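Local coordinates for protein 4'-phospho-dehydrooxetanocin synthase (PDB 5UL3) that uses cobalamin, a [4Fe-4S] cluster and S-adenosylmethionine to catalyse the oxidative ring contraction of dAMP to an oxetane aldehyde in oxetanocin A biosynthesis, at residues W420-I433 with R460-G472. Residues are numbered along the deposited sequence; the frame is centred on the assembly and turned at random.
Sequences WHYCALAGADRIFI and RLVSALGINLRIG. With EDO (1,2-ethanediol), chain F.
Two successive helix-to-strand units of the partial TIM barrel of the AdoMet radical domain pack together here, Phe432 pairing with Arg470 and Ile433 with Ile471 in parallel register. Four backbone hydrogen bonds join the segments: Asn468 N to Asp429 O (2.8 Å), Arg470 N to Ile431 O, Ile433 N to Arg470 O (2.9 Å, 164° at the hydrogen) and Gly472 N to Ile433 O. Each helix ends in a Schellman motif, at Gly427 and Gly466, before a short connection leads into the next strand. Between helices and sheet, Ile467 is the central side chain: its CD1 meets the edge of the Trp420 ring in plane, CG1 lies 3.8 Å from Ala424 CB, and CG2 rests on Ile431 CG1. Val462 CG2 sits over one face of the Trp420 six-membered ring in a CH-pi contact, 4.2 Å from its centroid, while Leu465 CD1 reaches Trp420 CB (3.5 Å). The indole NE1 is hydrogen-bonded to Ser402 O. On the other side of the sheet, the Phe432 and Arg470 side chains cross at about a right angle, ring and guanidinium planes 37° apart; with CG anti to its backbone N (chi1 178°), the phenyl ring brings CD2 to 3.6 Å from Arg470 NH2 and CZ to 3.3 Å from Gly472 N. At the strand entrance a water donates to Asp429 OD1 and accepts from Asn468 ND2, while Asp429 OD2 is hydrogen-bonded to His357 NE2. This is the beta-alpha-beta crossover of a TIM-type barrel: strand 432-436, with S-adenosylmethionine-binding Glu436, then helix 452-464 and the parallel strand 470-473.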
ATOM      1  N   TRP A 420     -13.147  11.313 -13.626  1.00 25.10           N
ATOM      2  CA  TRP A 420     -13.306  11.295 -12.177  1.00 25.43           C
ATOM      3  C   TRP A 420     -14.766  11.103 -11.778  1.00 26.86           C
ATOM      4  O   TRP A 420     -15.058  10.445 -10.768  1.00 24.83           O
ATOM      5  CB  TRP A 420     -12.733  12.585 -11.584  1.00 22.34           C
ATOM      6  CG  TRP A 420     -11.250  12.514 -11.394  1.00 26.77           C
ATOM      7  CD1 TRP A 420     -10.268  12.962 -12.262  1.00 30.05           C
ATOM      8  CD2 TRP A 420     -10.563  11.928 -10.281  1.00 25.46           C
ATOM      9  NE1 TRP A 420      -9.022  12.697 -11.738  1.00 24.98           N
ATOM     10  CE2 TRP A 420      -9.175  12.065 -10.524  1.00 26.75           C
ATOM     11  CE3 TRP A 420     -10.986  11.303  -9.095  1.00 25.74           C
ATOM     12  CZ2 TRP A 420      -8.213  11.606  -9.622  1.00 25.28           C
ATOM     13  CZ3 TRP A 420     -10.025  10.843  -8.209  1.00 25.58           C
ATOM     14  CH2 TRP A 420      -8.652  10.999  -8.477  1.00 25.96           C
ATOM     15  N   HIS A 421     -15.695  11.659 -12.556  1.00 24.63           N
ATOM     16  CA  HIS A 421     -17.110  11.431 -12.275  1.00 28.79           C
ATOM     17  C   HIS A 421     -17.451   9.958 -12.408  1.00 28.38           C
ATOM     18  O   HIS A 421     -18.147   9.397 -11.553  1.00 26.87           O
ATOM     19  CB  HIS A 421     -17.987  12.269 -13.204  1.00 29.82           C
ATOM     20  CG  HIS A 421     -19.456  12.143 -12.924  1.00 30.33           C
ATOM     21  ND1 HIS A 421     -20.391  11.981 -13.924  1.00 35.23           N
ATOM     22  CD2 HIS A 421     -20.149  12.163 -11.760  1.00 37.77           C
ATOM     23  CE1 HIS A 421     -21.596  11.898 -13.388  1.00 34.29           C
ATOM     24  NE2 HIS A 421     -21.479  12.012 -12.078  1.00 32.42           N
ATOM     25  N   TYR A 422     -16.956   9.307 -13.469  1.00 26.63           N
ATOM     26  CA  TYR A 422     -17.161   7.869 -13.612  1.00 28.93           C
ATOM     27  C   TYR A 422     -16.574   7.111 -12.431  1.00 30.31           C
ATOM     28  O   TYR A 422     -17.154   6.114 -11.984  1.00 26.88           O
ATOM     29  CB  TYR A 422     -16.548   7.361 -14.920  1.00 23.07           C
ATOM     30  CG  TYR A 422     -17.539   7.351 -16.070  1.00 31.54           C
ATOM     31  CD1 TYR A 422     -17.756   8.484 -16.823  1.00 32.33           C
ATOM     32  CD2 TYR A 422     -18.288   6.219 -16.360  1.00 31.83           C
ATOM     33  CE1 TYR A 422     -18.668   8.491 -17.861  1.00 41.42           C
ATOM     34  CE2 TYR A 422     -19.209   6.212 -17.400  1.00 39.97           C
ATOM     35  CZ  TYR A 422     -19.389   7.357 -18.146  1.00 45.09           C
ATOM     36  OH  TYR A 422     -20.291   7.382 -19.183  1.00 48.36           O
ATOM     37  N   CYS A 423     -15.407   7.541 -11.932  1.00 23.60           N
ATOM     38  CA  CYS A 423     -14.855   6.910 -10.734  1.00 23.39           C
ATOM     39  C   CYS A 423     -15.821   7.039  -9.559  1.00 25.86           C
ATOM     40  O   CYS A 423     -16.080   6.067  -8.844  1.00 25.15           O
ATOM     41  CB  CYS A 423     -13.514   7.530 -10.369  1.00 26.32           C
ATOM     42  SG  CYS A 423     -12.199   7.061 -11.504  1.00 25.93           S
ATOM     43  N   ALA A 424     -16.366   8.239  -9.348  1.00 26.92           N
ATOM     44  CA  ALA A 424     -17.336   8.416  -8.269  1.00 26.66           C
ATOM     45  C   ALA A 424     -18.559   7.523  -8.469  1.00 25.80           C
ATOM     46  O   ALA A 424     -19.029   6.869  -7.524  1.00 27.89           O
ATOM     47  CB  ALA A 424     -17.752   9.884  -8.169  1.00 27.45           C
ATOM     48  N   LEU A 425     -19.099   7.498  -9.690  1.00 26.76           N
ATOM     49  CA  LEU A 425     -20.269   6.668  -9.970  1.00 30.46           C
ATOM     50  C   LEU A 425     -19.990   5.205  -9.667  1.00 36.79           C
ATOM     51  O   LEU A 425     -20.868   4.486  -9.172  1.00 31.90           O
ATOM     52  CB  LEU A 425     -20.700   6.819 -11.429  1.00 28.60           C
ATOM     53  CG  LEU A 425     -21.293   8.161 -11.862  1.00 32.74           C
ATOM     54  CD1 LEU A 425     -21.571   8.145 -13.356  1.00 31.89           C
ATOM     55  CD2 LEU A 425     -22.576   8.427 -11.092  1.00 35.68           C
ATOM     56  N   ALA A 426     -18.775   4.740  -9.959  1.00 24.98           N
ATOM     57  CA  ALA A 426     -18.471   3.325  -9.789  1.00 26.27           C
ATOM     58  C   ALA A 426     -18.076   2.961  -8.362  1.00 26.69           C
ATOM     59  O   ALA A 426     -17.837   1.778  -8.094  1.00 25.54           O
ATOM     60  CB  ALA A 426     -17.356   2.913 -10.751  1.00 27.84           C
ATOM     61  N   GLY A 427     -17.950   3.933  -7.460  1.00 25.97           N
ATOM     62  CA  GLY A 427     -17.649   3.610  -6.080  1.00 28.16           C
ATOM     63  C   GLY A 427     -16.376   4.168  -5.480  1.00 27.33           C
ATOM     64  O   GLY A 427     -16.027   3.802  -4.349  1.00 26.97           O
ATOM     65  N   ALA A 428     -15.674   5.047  -6.198  1.00 27.43           N
ATOM     66  CA  ALA A 428     -14.504   5.699  -5.618  1.00 21.60           C
ATOM     67  C   ALA A 428     -14.904   6.375  -4.312  1.00 29.87           C
ATOM     68  O   ALA A 428     -15.870   7.137  -4.265  1.00 28.71           O
ATOM     69  CB  ALA A 428     -13.921   6.720  -6.599  1.00 24.65           C
ATOM     70  N   ASP A 429     -14.173   6.063  -3.245  1.00 24.34           N
ATOM     71  CA  ASP A 429     -14.599   6.419  -1.893  1.00 21.61           C
ATOM     72  C   ASP A 429     -13.592   7.337  -1.217  1.00 25.58           C
ATOM     73  O   ASP A 429     -13.705   8.561  -1.328  1.00 33.49           O
ATOM     74  CB  ASP A 429     -14.808   5.143  -1.079  1.00 24.10           C
ATOM     75  CG  ASP A 429     -15.372   5.415   0.303  1.00 32.88           C
ATOM     76  OD1 ASP A 429     -16.018   6.466   0.492  1.00 33.08           O
ATOM     77  OD2 ASP A 429     -15.130   4.592   1.195  1.00 29.44           O
ATOM     78  N   ARG A 430     -12.617   6.774  -0.493  1.00 24.29           N
ATOM     79  CA  ARG A 430     -11.586   7.573   0.166  1.00 27.92           C
ATOM     80  C   ARG A 430     -10.367   7.621  -0.756  1.00 34.10           C
ATOM     81  O   ARG A 430      -9.584   6.669  -0.815  1.00 31.27           O
ATOM     82  CB  ARG A 430     -11.240   7.008   1.538  1.00 32.27           C
ATOM     83  CG  ARG A 430     -12.158   7.583   2.624  1.00 52.90           C
ATOM     84  CD  ARG A 430     -11.923   6.989   3.993  1.00 53.37           C
ATOM     85  NE  ARG A 430     -12.699   5.776   4.144  1.00 55.95           N
ATOM     86  CZ  ARG A 430     -13.889   5.711   4.730  1.00 61.81           C
ATOM     87  NH1 ARG A 430     -14.515   4.548   4.794  1.00 43.29           N
ATOM     88  NH2 ARG A 430     -14.443   6.795   5.261  1.00 63.87           N
ATOM     89  N   ILE A 431     -10.204   8.740  -1.476  1.00 20.97           N
ATOM     90  CA  ILE A 431      -9.102   8.915  -2.426  1.00 19.95           C
ATOM     91  C   ILE A 431      -8.011   9.754  -1.764  1.00 26.57           C
ATOM     92  O   ILE A 431      -8.298  10.767  -1.097  1.00 25.17           O
ATOM     93  CB  ILE A 431      -9.595   9.560  -3.747  1.00 24.21           C
ATOM     94  CG1 ILE A 431     -10.237   8.555  -4.716  1.00 31.37           C
ATOM     95  CG2 ILE A 431      -8.450  10.211  -4.512  1.00 24.39           C
ATOM     96  CD1 ILE A 431     -10.733   7.245  -4.144  1.00 27.16           C
ATOM     97  N   PHE A 432      -6.749   9.326  -1.935  1.00 22.57           N
ATOM     98  CA  PHE A 432      -5.590  10.021  -1.380  1.00 21.65           C
ATOM     99  C   PHE A 432      -4.968  10.851  -2.497  1.00 23.79           C
ATOM    100  O   PHE A 432      -4.638  10.304  -3.548  1.00 25.16           O
ATOM    101  CB  PHE A 432      -4.556   9.019  -0.849  1.00 26.04           C
ATOM    102  CG  PHE A 432      -3.310   9.650  -0.307  1.00 26.24           C
ATOM    103  CD1 PHE A 432      -2.213   9.892  -1.138  1.00 26.53           C
ATOM    104  CD2 PHE A 432      -3.203   9.981   1.034  1.00 27.23           C
ATOM    105  CE1 PHE A 432      -1.060  10.483  -0.637  1.00 30.92           C
ATOM    106  CE2 PHE A 432      -2.054  10.569   1.543  1.00 30.84           C
ATOM    107  CZ  PHE A 432      -0.979  10.818   0.709  1.00 29.45           C
ATOM    108  N   ILE A 433      -4.790  12.152  -2.270  1.00 25.11           N
ATOM    109  CA  ILE A 433      -4.132  13.021  -3.256  1.00 22.73           C
ATOM    110  C   ILE A 433      -2.819  13.486  -2.644  1.00 22.26           C
ATOM    111  O   ILE A 433      -2.812  14.085  -1.561  1.00 22.21           O
ATOM    112  CB  ILE A 433      -4.990  14.231  -3.649  1.00 25.37           C
ATOM    113  CG1 ILE A 433      -6.385  13.811  -4.103  1.00 28.49           C
ATOM    114  CG2 ILE A 433      -4.249  15.074  -4.748  1.00 24.83           C
ATOM    115  CD1 ILE A 433      -6.441  13.209  -5.465  1.00 28.98           C
ATOM    116  N   ARG A 460     -11.057  20.908  -5.127  1.00 24.71           N
ATOM    117  CA  ARG A 460     -12.394  21.401  -5.443  1.00 28.03           C
ATOM    118  C   ARG A 460     -13.122  20.462  -6.402  1.00 26.47           C
ATOM    119  O   ARG A 460     -14.291  20.107  -6.188  1.00 26.93           O
ATOM    120  CB  ARG A 460     -12.246  22.809  -6.038  1.00 32.45           C
ATOM    121  CG  ARG A 460     -13.493  23.653  -6.129  1.00 39.66           C
ATOM    122  CD  ARG A 460     -13.177  25.039  -6.719  1.00 37.08           C
ATOM    123  NE  ARG A 460     -12.428  25.902  -5.811  1.00 37.31           N
ATOM    124  CZ  ARG A 460     -11.713  26.953  -6.196  1.00 34.48           C
ATOM    125  NH1 ARG A 460     -11.633  27.279  -7.487  1.00 40.75           N
ATOM    126  NH2 ARG A 460     -11.068  27.676  -5.299  1.00 39.12           N
ATOM    127  N   LEU A 461     -12.446  20.052  -7.478  1.00 26.12           N
ATOM    128  CA  LEU A 461     -13.070  19.191  -8.475  1.00 21.88           C
ATOM    129  C   LEU A 461     -13.415  17.813  -7.911  1.00 26.83           C
ATOM    130  O   LEU A 461     -14.521  17.303  -8.129  1.00 26.16           O
ATOM    131  CB  LEU A 461     -12.143  19.063  -9.696  1.00 27.83           C
ATOM    132  CG  LEU A 461     -11.941  20.374 -10.463  1.00 25.49           C
ATOM    133  CD1 LEU A 461     -10.718  20.314 -11.400  1.00 26.10           C
ATOM    134  CD2 LEU A 461     -13.206  20.716 -11.272  1.00 28.24           C
ATOM    135  N   VAL A 462     -12.481  17.188  -7.194  1.00 26.22           N
ATOM    136  CA  VAL A 462     -12.743  15.838  -6.691  1.00 22.68           C
ATOM    137  C   VAL A 462     -13.814  15.875  -5.609  1.00 25.58           C
ATOM    138  O   VAL A 462     -14.721  15.033  -5.594  1.00 25.20           O
ATOM    139  CB  VAL A 462     -11.455  15.175  -6.172  1.00 22.95           C
ATOM    140  CG1 VAL A 462     -11.794  13.798  -5.541  1.00 28.84           C
ATOM    141  CG2 VAL A 462     -10.447  14.983  -7.341  1.00 24.54           C
ATOM    142  N   SER A 463     -13.732  16.846  -4.698  1.00 24.29           N
ATOM    143  CA  SER A 463     -14.730  16.890  -3.624  1.00 26.17           C
ATOM    144  C   SER A 463     -16.124  17.202  -4.166  1.00 29.48           C
ATOM    145  O   SER A 463     -17.116  16.640  -3.671  1.00 27.76           O
ATOM    146  CB  SER A 463     -14.314  17.891  -2.545  1.00 28.16           C
ATOM    147  OG  SER A 463     -14.230  19.217  -3.035  1.00 28.92           O
ATOM    148  N   ALA A 464     -16.222  18.032  -5.213  1.00 27.70           N
ATOM    149  CA  ALA A 464     -17.524  18.329  -5.801  1.00 25.33           C
ATOM    150  C   ALA A 464     -18.196  17.088  -6.372  1.00 31.24           C
ATOM    151  O   ALA A 464     -19.426  17.066  -6.494  1.00 29.47           O
ATOM    152  CB  ALA A 464     -17.390  19.412  -6.890  1.00 22.94           C
ATOM    153  N   LEU A 465     -17.427  16.056  -6.731  1.00 24.78           N
ATOM    154  CA  LEU A 465     -18.017  14.817  -7.216  1.00 25.89           C
ATOM    155  C   LEU A 465     -18.463  13.881  -6.097  1.00 26.31           C
ATOM    156  O   LEU A 465     -18.923  12.776  -6.394  1.00 33.47           O
ATOM    157  CB  LEU A 465     -17.023  14.095  -8.120  1.00 31.77           C
ATOM    158  CG  LEU A 465     -16.618  14.906  -9.352  1.00 27.19           C
ATOM    159  CD1 LEU A 465     -15.458  14.224 -10.077  1.00 28.59           C
ATOM    160  CD2 LEU A 465     -17.808  15.053 -10.284  1.00 30.66           C
ATOM    161  N   GLY A 466     -18.334  14.283  -4.836  1.00 30.49           N
ATOM    162  CA  GLY A 466     -18.776  13.441  -3.726  1.00 29.12           C
ATOM    163  C   GLY A 466     -17.769  12.410  -3.264  1.00 35.50           C
ATOM    164  O   GLY A 466     -18.110  11.546  -2.445  1.00 33.99           O
ATOM    165  N   ILE A 467     -16.551  12.459  -3.776  1.00 32.48           N
ATOM    166  CA  ILE A 467     -15.483  11.574  -3.338  1.00 28.17           C
ATOM    167  C   ILE A 467     -14.920  12.130  -2.040  1.00 27.95           C
ATOM    168  O   ILE A 467     -14.800  13.345  -1.874  1.00 31.45           O
ATOM    169  CB  ILE A 467     -14.416  11.457  -4.452  1.00 28.74           C
ATOM    170  CG1 ILE A 467     -14.998  10.693  -5.639  1.00 28.06           C
ATOM    171  CG2 ILE A 467     -13.151  10.782  -3.955  1.00 32.33           C
ATOM    172  CD1 ILE A 467     -14.204  10.818  -6.958  1.00 30.07           C
ATOM    173  N   ASN A 468     -14.468  11.240  -1.119  0.50 23.28           N
ATOM    174  CA  ASN A 468     -14.081  11.587   0.272  0.50 29.24           C
ATOM    175  C   ASN A 468     -12.552  11.621   0.471  0.50 29.59           C
ATOM    176  O   ASN A 468     -11.943  10.620   0.858  0.50 27.00           O
ATOM    177  CB  ASN A 468     -14.746  10.592   1.229  0.50 27.07           C
ATOM    178  CG  ASN A 468     -14.358  10.786   2.713  0.50 33.55           C
ATOM    179  OD1 ASN A 468     -13.735  11.774   3.103  0.50 31.27           O
ATOM    180  ND2 ASN A 468     -14.751   9.819   3.547  0.50 32.95           N
ATOM    181  N   LEU A 469     -11.957  12.808   0.324  1.00 23.79           N
ATOM    182  CA  LEU A 469     -10.522  13.013   0.152  1.00 27.36           C
ATOM    183  C   LEU A 469      -9.714  12.913   1.440  1.00 34.53           C
ATOM    184  O   LEU A 469     -10.186  13.262   2.525  1.00 32.16           O
ATOM    185  CB  LEU A 469     -10.270  14.417  -0.406  1.00 29.47           C
ATOM    186  CG  LEU A 469     -10.862  14.687  -1.747  1.00 35.52           C
ATOM    187  CD1 LEU A 469     -10.760  16.195  -2.044  1.00 33.97           C
ATOM    188  CD2 LEU A 469      -9.985  13.888  -2.683  1.00 40.32           C
ATOM    189  N   ARG A 470      -8.454  12.497   1.273  1.00 23.98           N
ATOM    190  CA  ARG A 470      -7.363  12.640   2.236  1.00 27.74           C
ATOM    191  C   ARG A 470      -6.190  13.204   1.452  1.00 28.26           C
ATOM    192  O   ARG A 470      -6.028  12.863   0.283  1.00 26.81           O
ATOM    193  CB  ARG A 470      -6.907  11.293   2.842  1.00 29.70           C
ATOM    194  CG  ARG A 470      -7.542  10.835   4.123  1.00 58.31           C
ATOM    195  CD  ARG A 470      -6.616   9.841   4.848  1.00 51.78           C
ATOM    196  NE  ARG A 470      -5.761   9.081   3.927  1.00 49.73           N
ATOM    197  CZ  ARG A 470      -6.167   8.021   3.226  1.00 56.34           C
ATOM    198  NH1 ARG A 470      -7.420   7.598   3.325  1.00 68.26           N
ATOM    199  NH2 ARG A 470      -5.326   7.384   2.423  1.00 47.84           N
ATOM    200  N   ILE A 471      -5.357  14.042   2.068  1.00 23.35           N
ATOM    201  CA  ILE A 471      -4.168  14.544   1.365  1.00 21.38           C
ATOM    202  C   ILE A 471      -2.916  14.286   2.198  1.00 22.93           C
ATOM    203  O   ILE A 471      -2.940  14.378   3.426  1.00 24.72           O
ATOM    204  CB  ILE A 471      -4.277  16.044   0.992  1.00 24.10           C
ATOM    205  CG1 ILE A 471      -4.245  16.961   2.237  1.00 23.72           C
ATOM    206  CG2 ILE A 471      -5.504  16.288   0.115  1.00 27.69           C
ATOM    207  CD1 ILE A 471      -4.142  18.448   1.894  1.00 28.01           C
ATOM    208  N   GLY A 472      -1.815  13.943   1.526  1.00 24.48           N
ATOM    209  CA  GLY A 472      -0.528  13.986   2.187  1.00 25.08           C
ATOM    210  C   GLY A 472      -0.037  15.421   2.284  1.00 20.84           C
ATOM    211  O   GLY A 472      -0.302  16.254   1.417  1.00 24.47           O
TER
HETATM  212  C1  EDO F 805     -14.796  16.319   2.166  1.00 56.54           C
HETATM  213  O1  EDO F 805     -14.754  17.688   1.730  1.00 38.75           O
HETATM  214  C2  EDO F 805     -13.815  15.433   1.390  1.00 37.57           C
HETATM  215  O2  EDO F 805     -13.472  14.292   2.207  1.00 38.43           O
HETATM  216  O   HOH W   1     -16.109   7.427   2.951  1.00 37.00           O
HETATM  217  O   HOH W   2      -7.166   6.246   0.187  1.00 39.07           O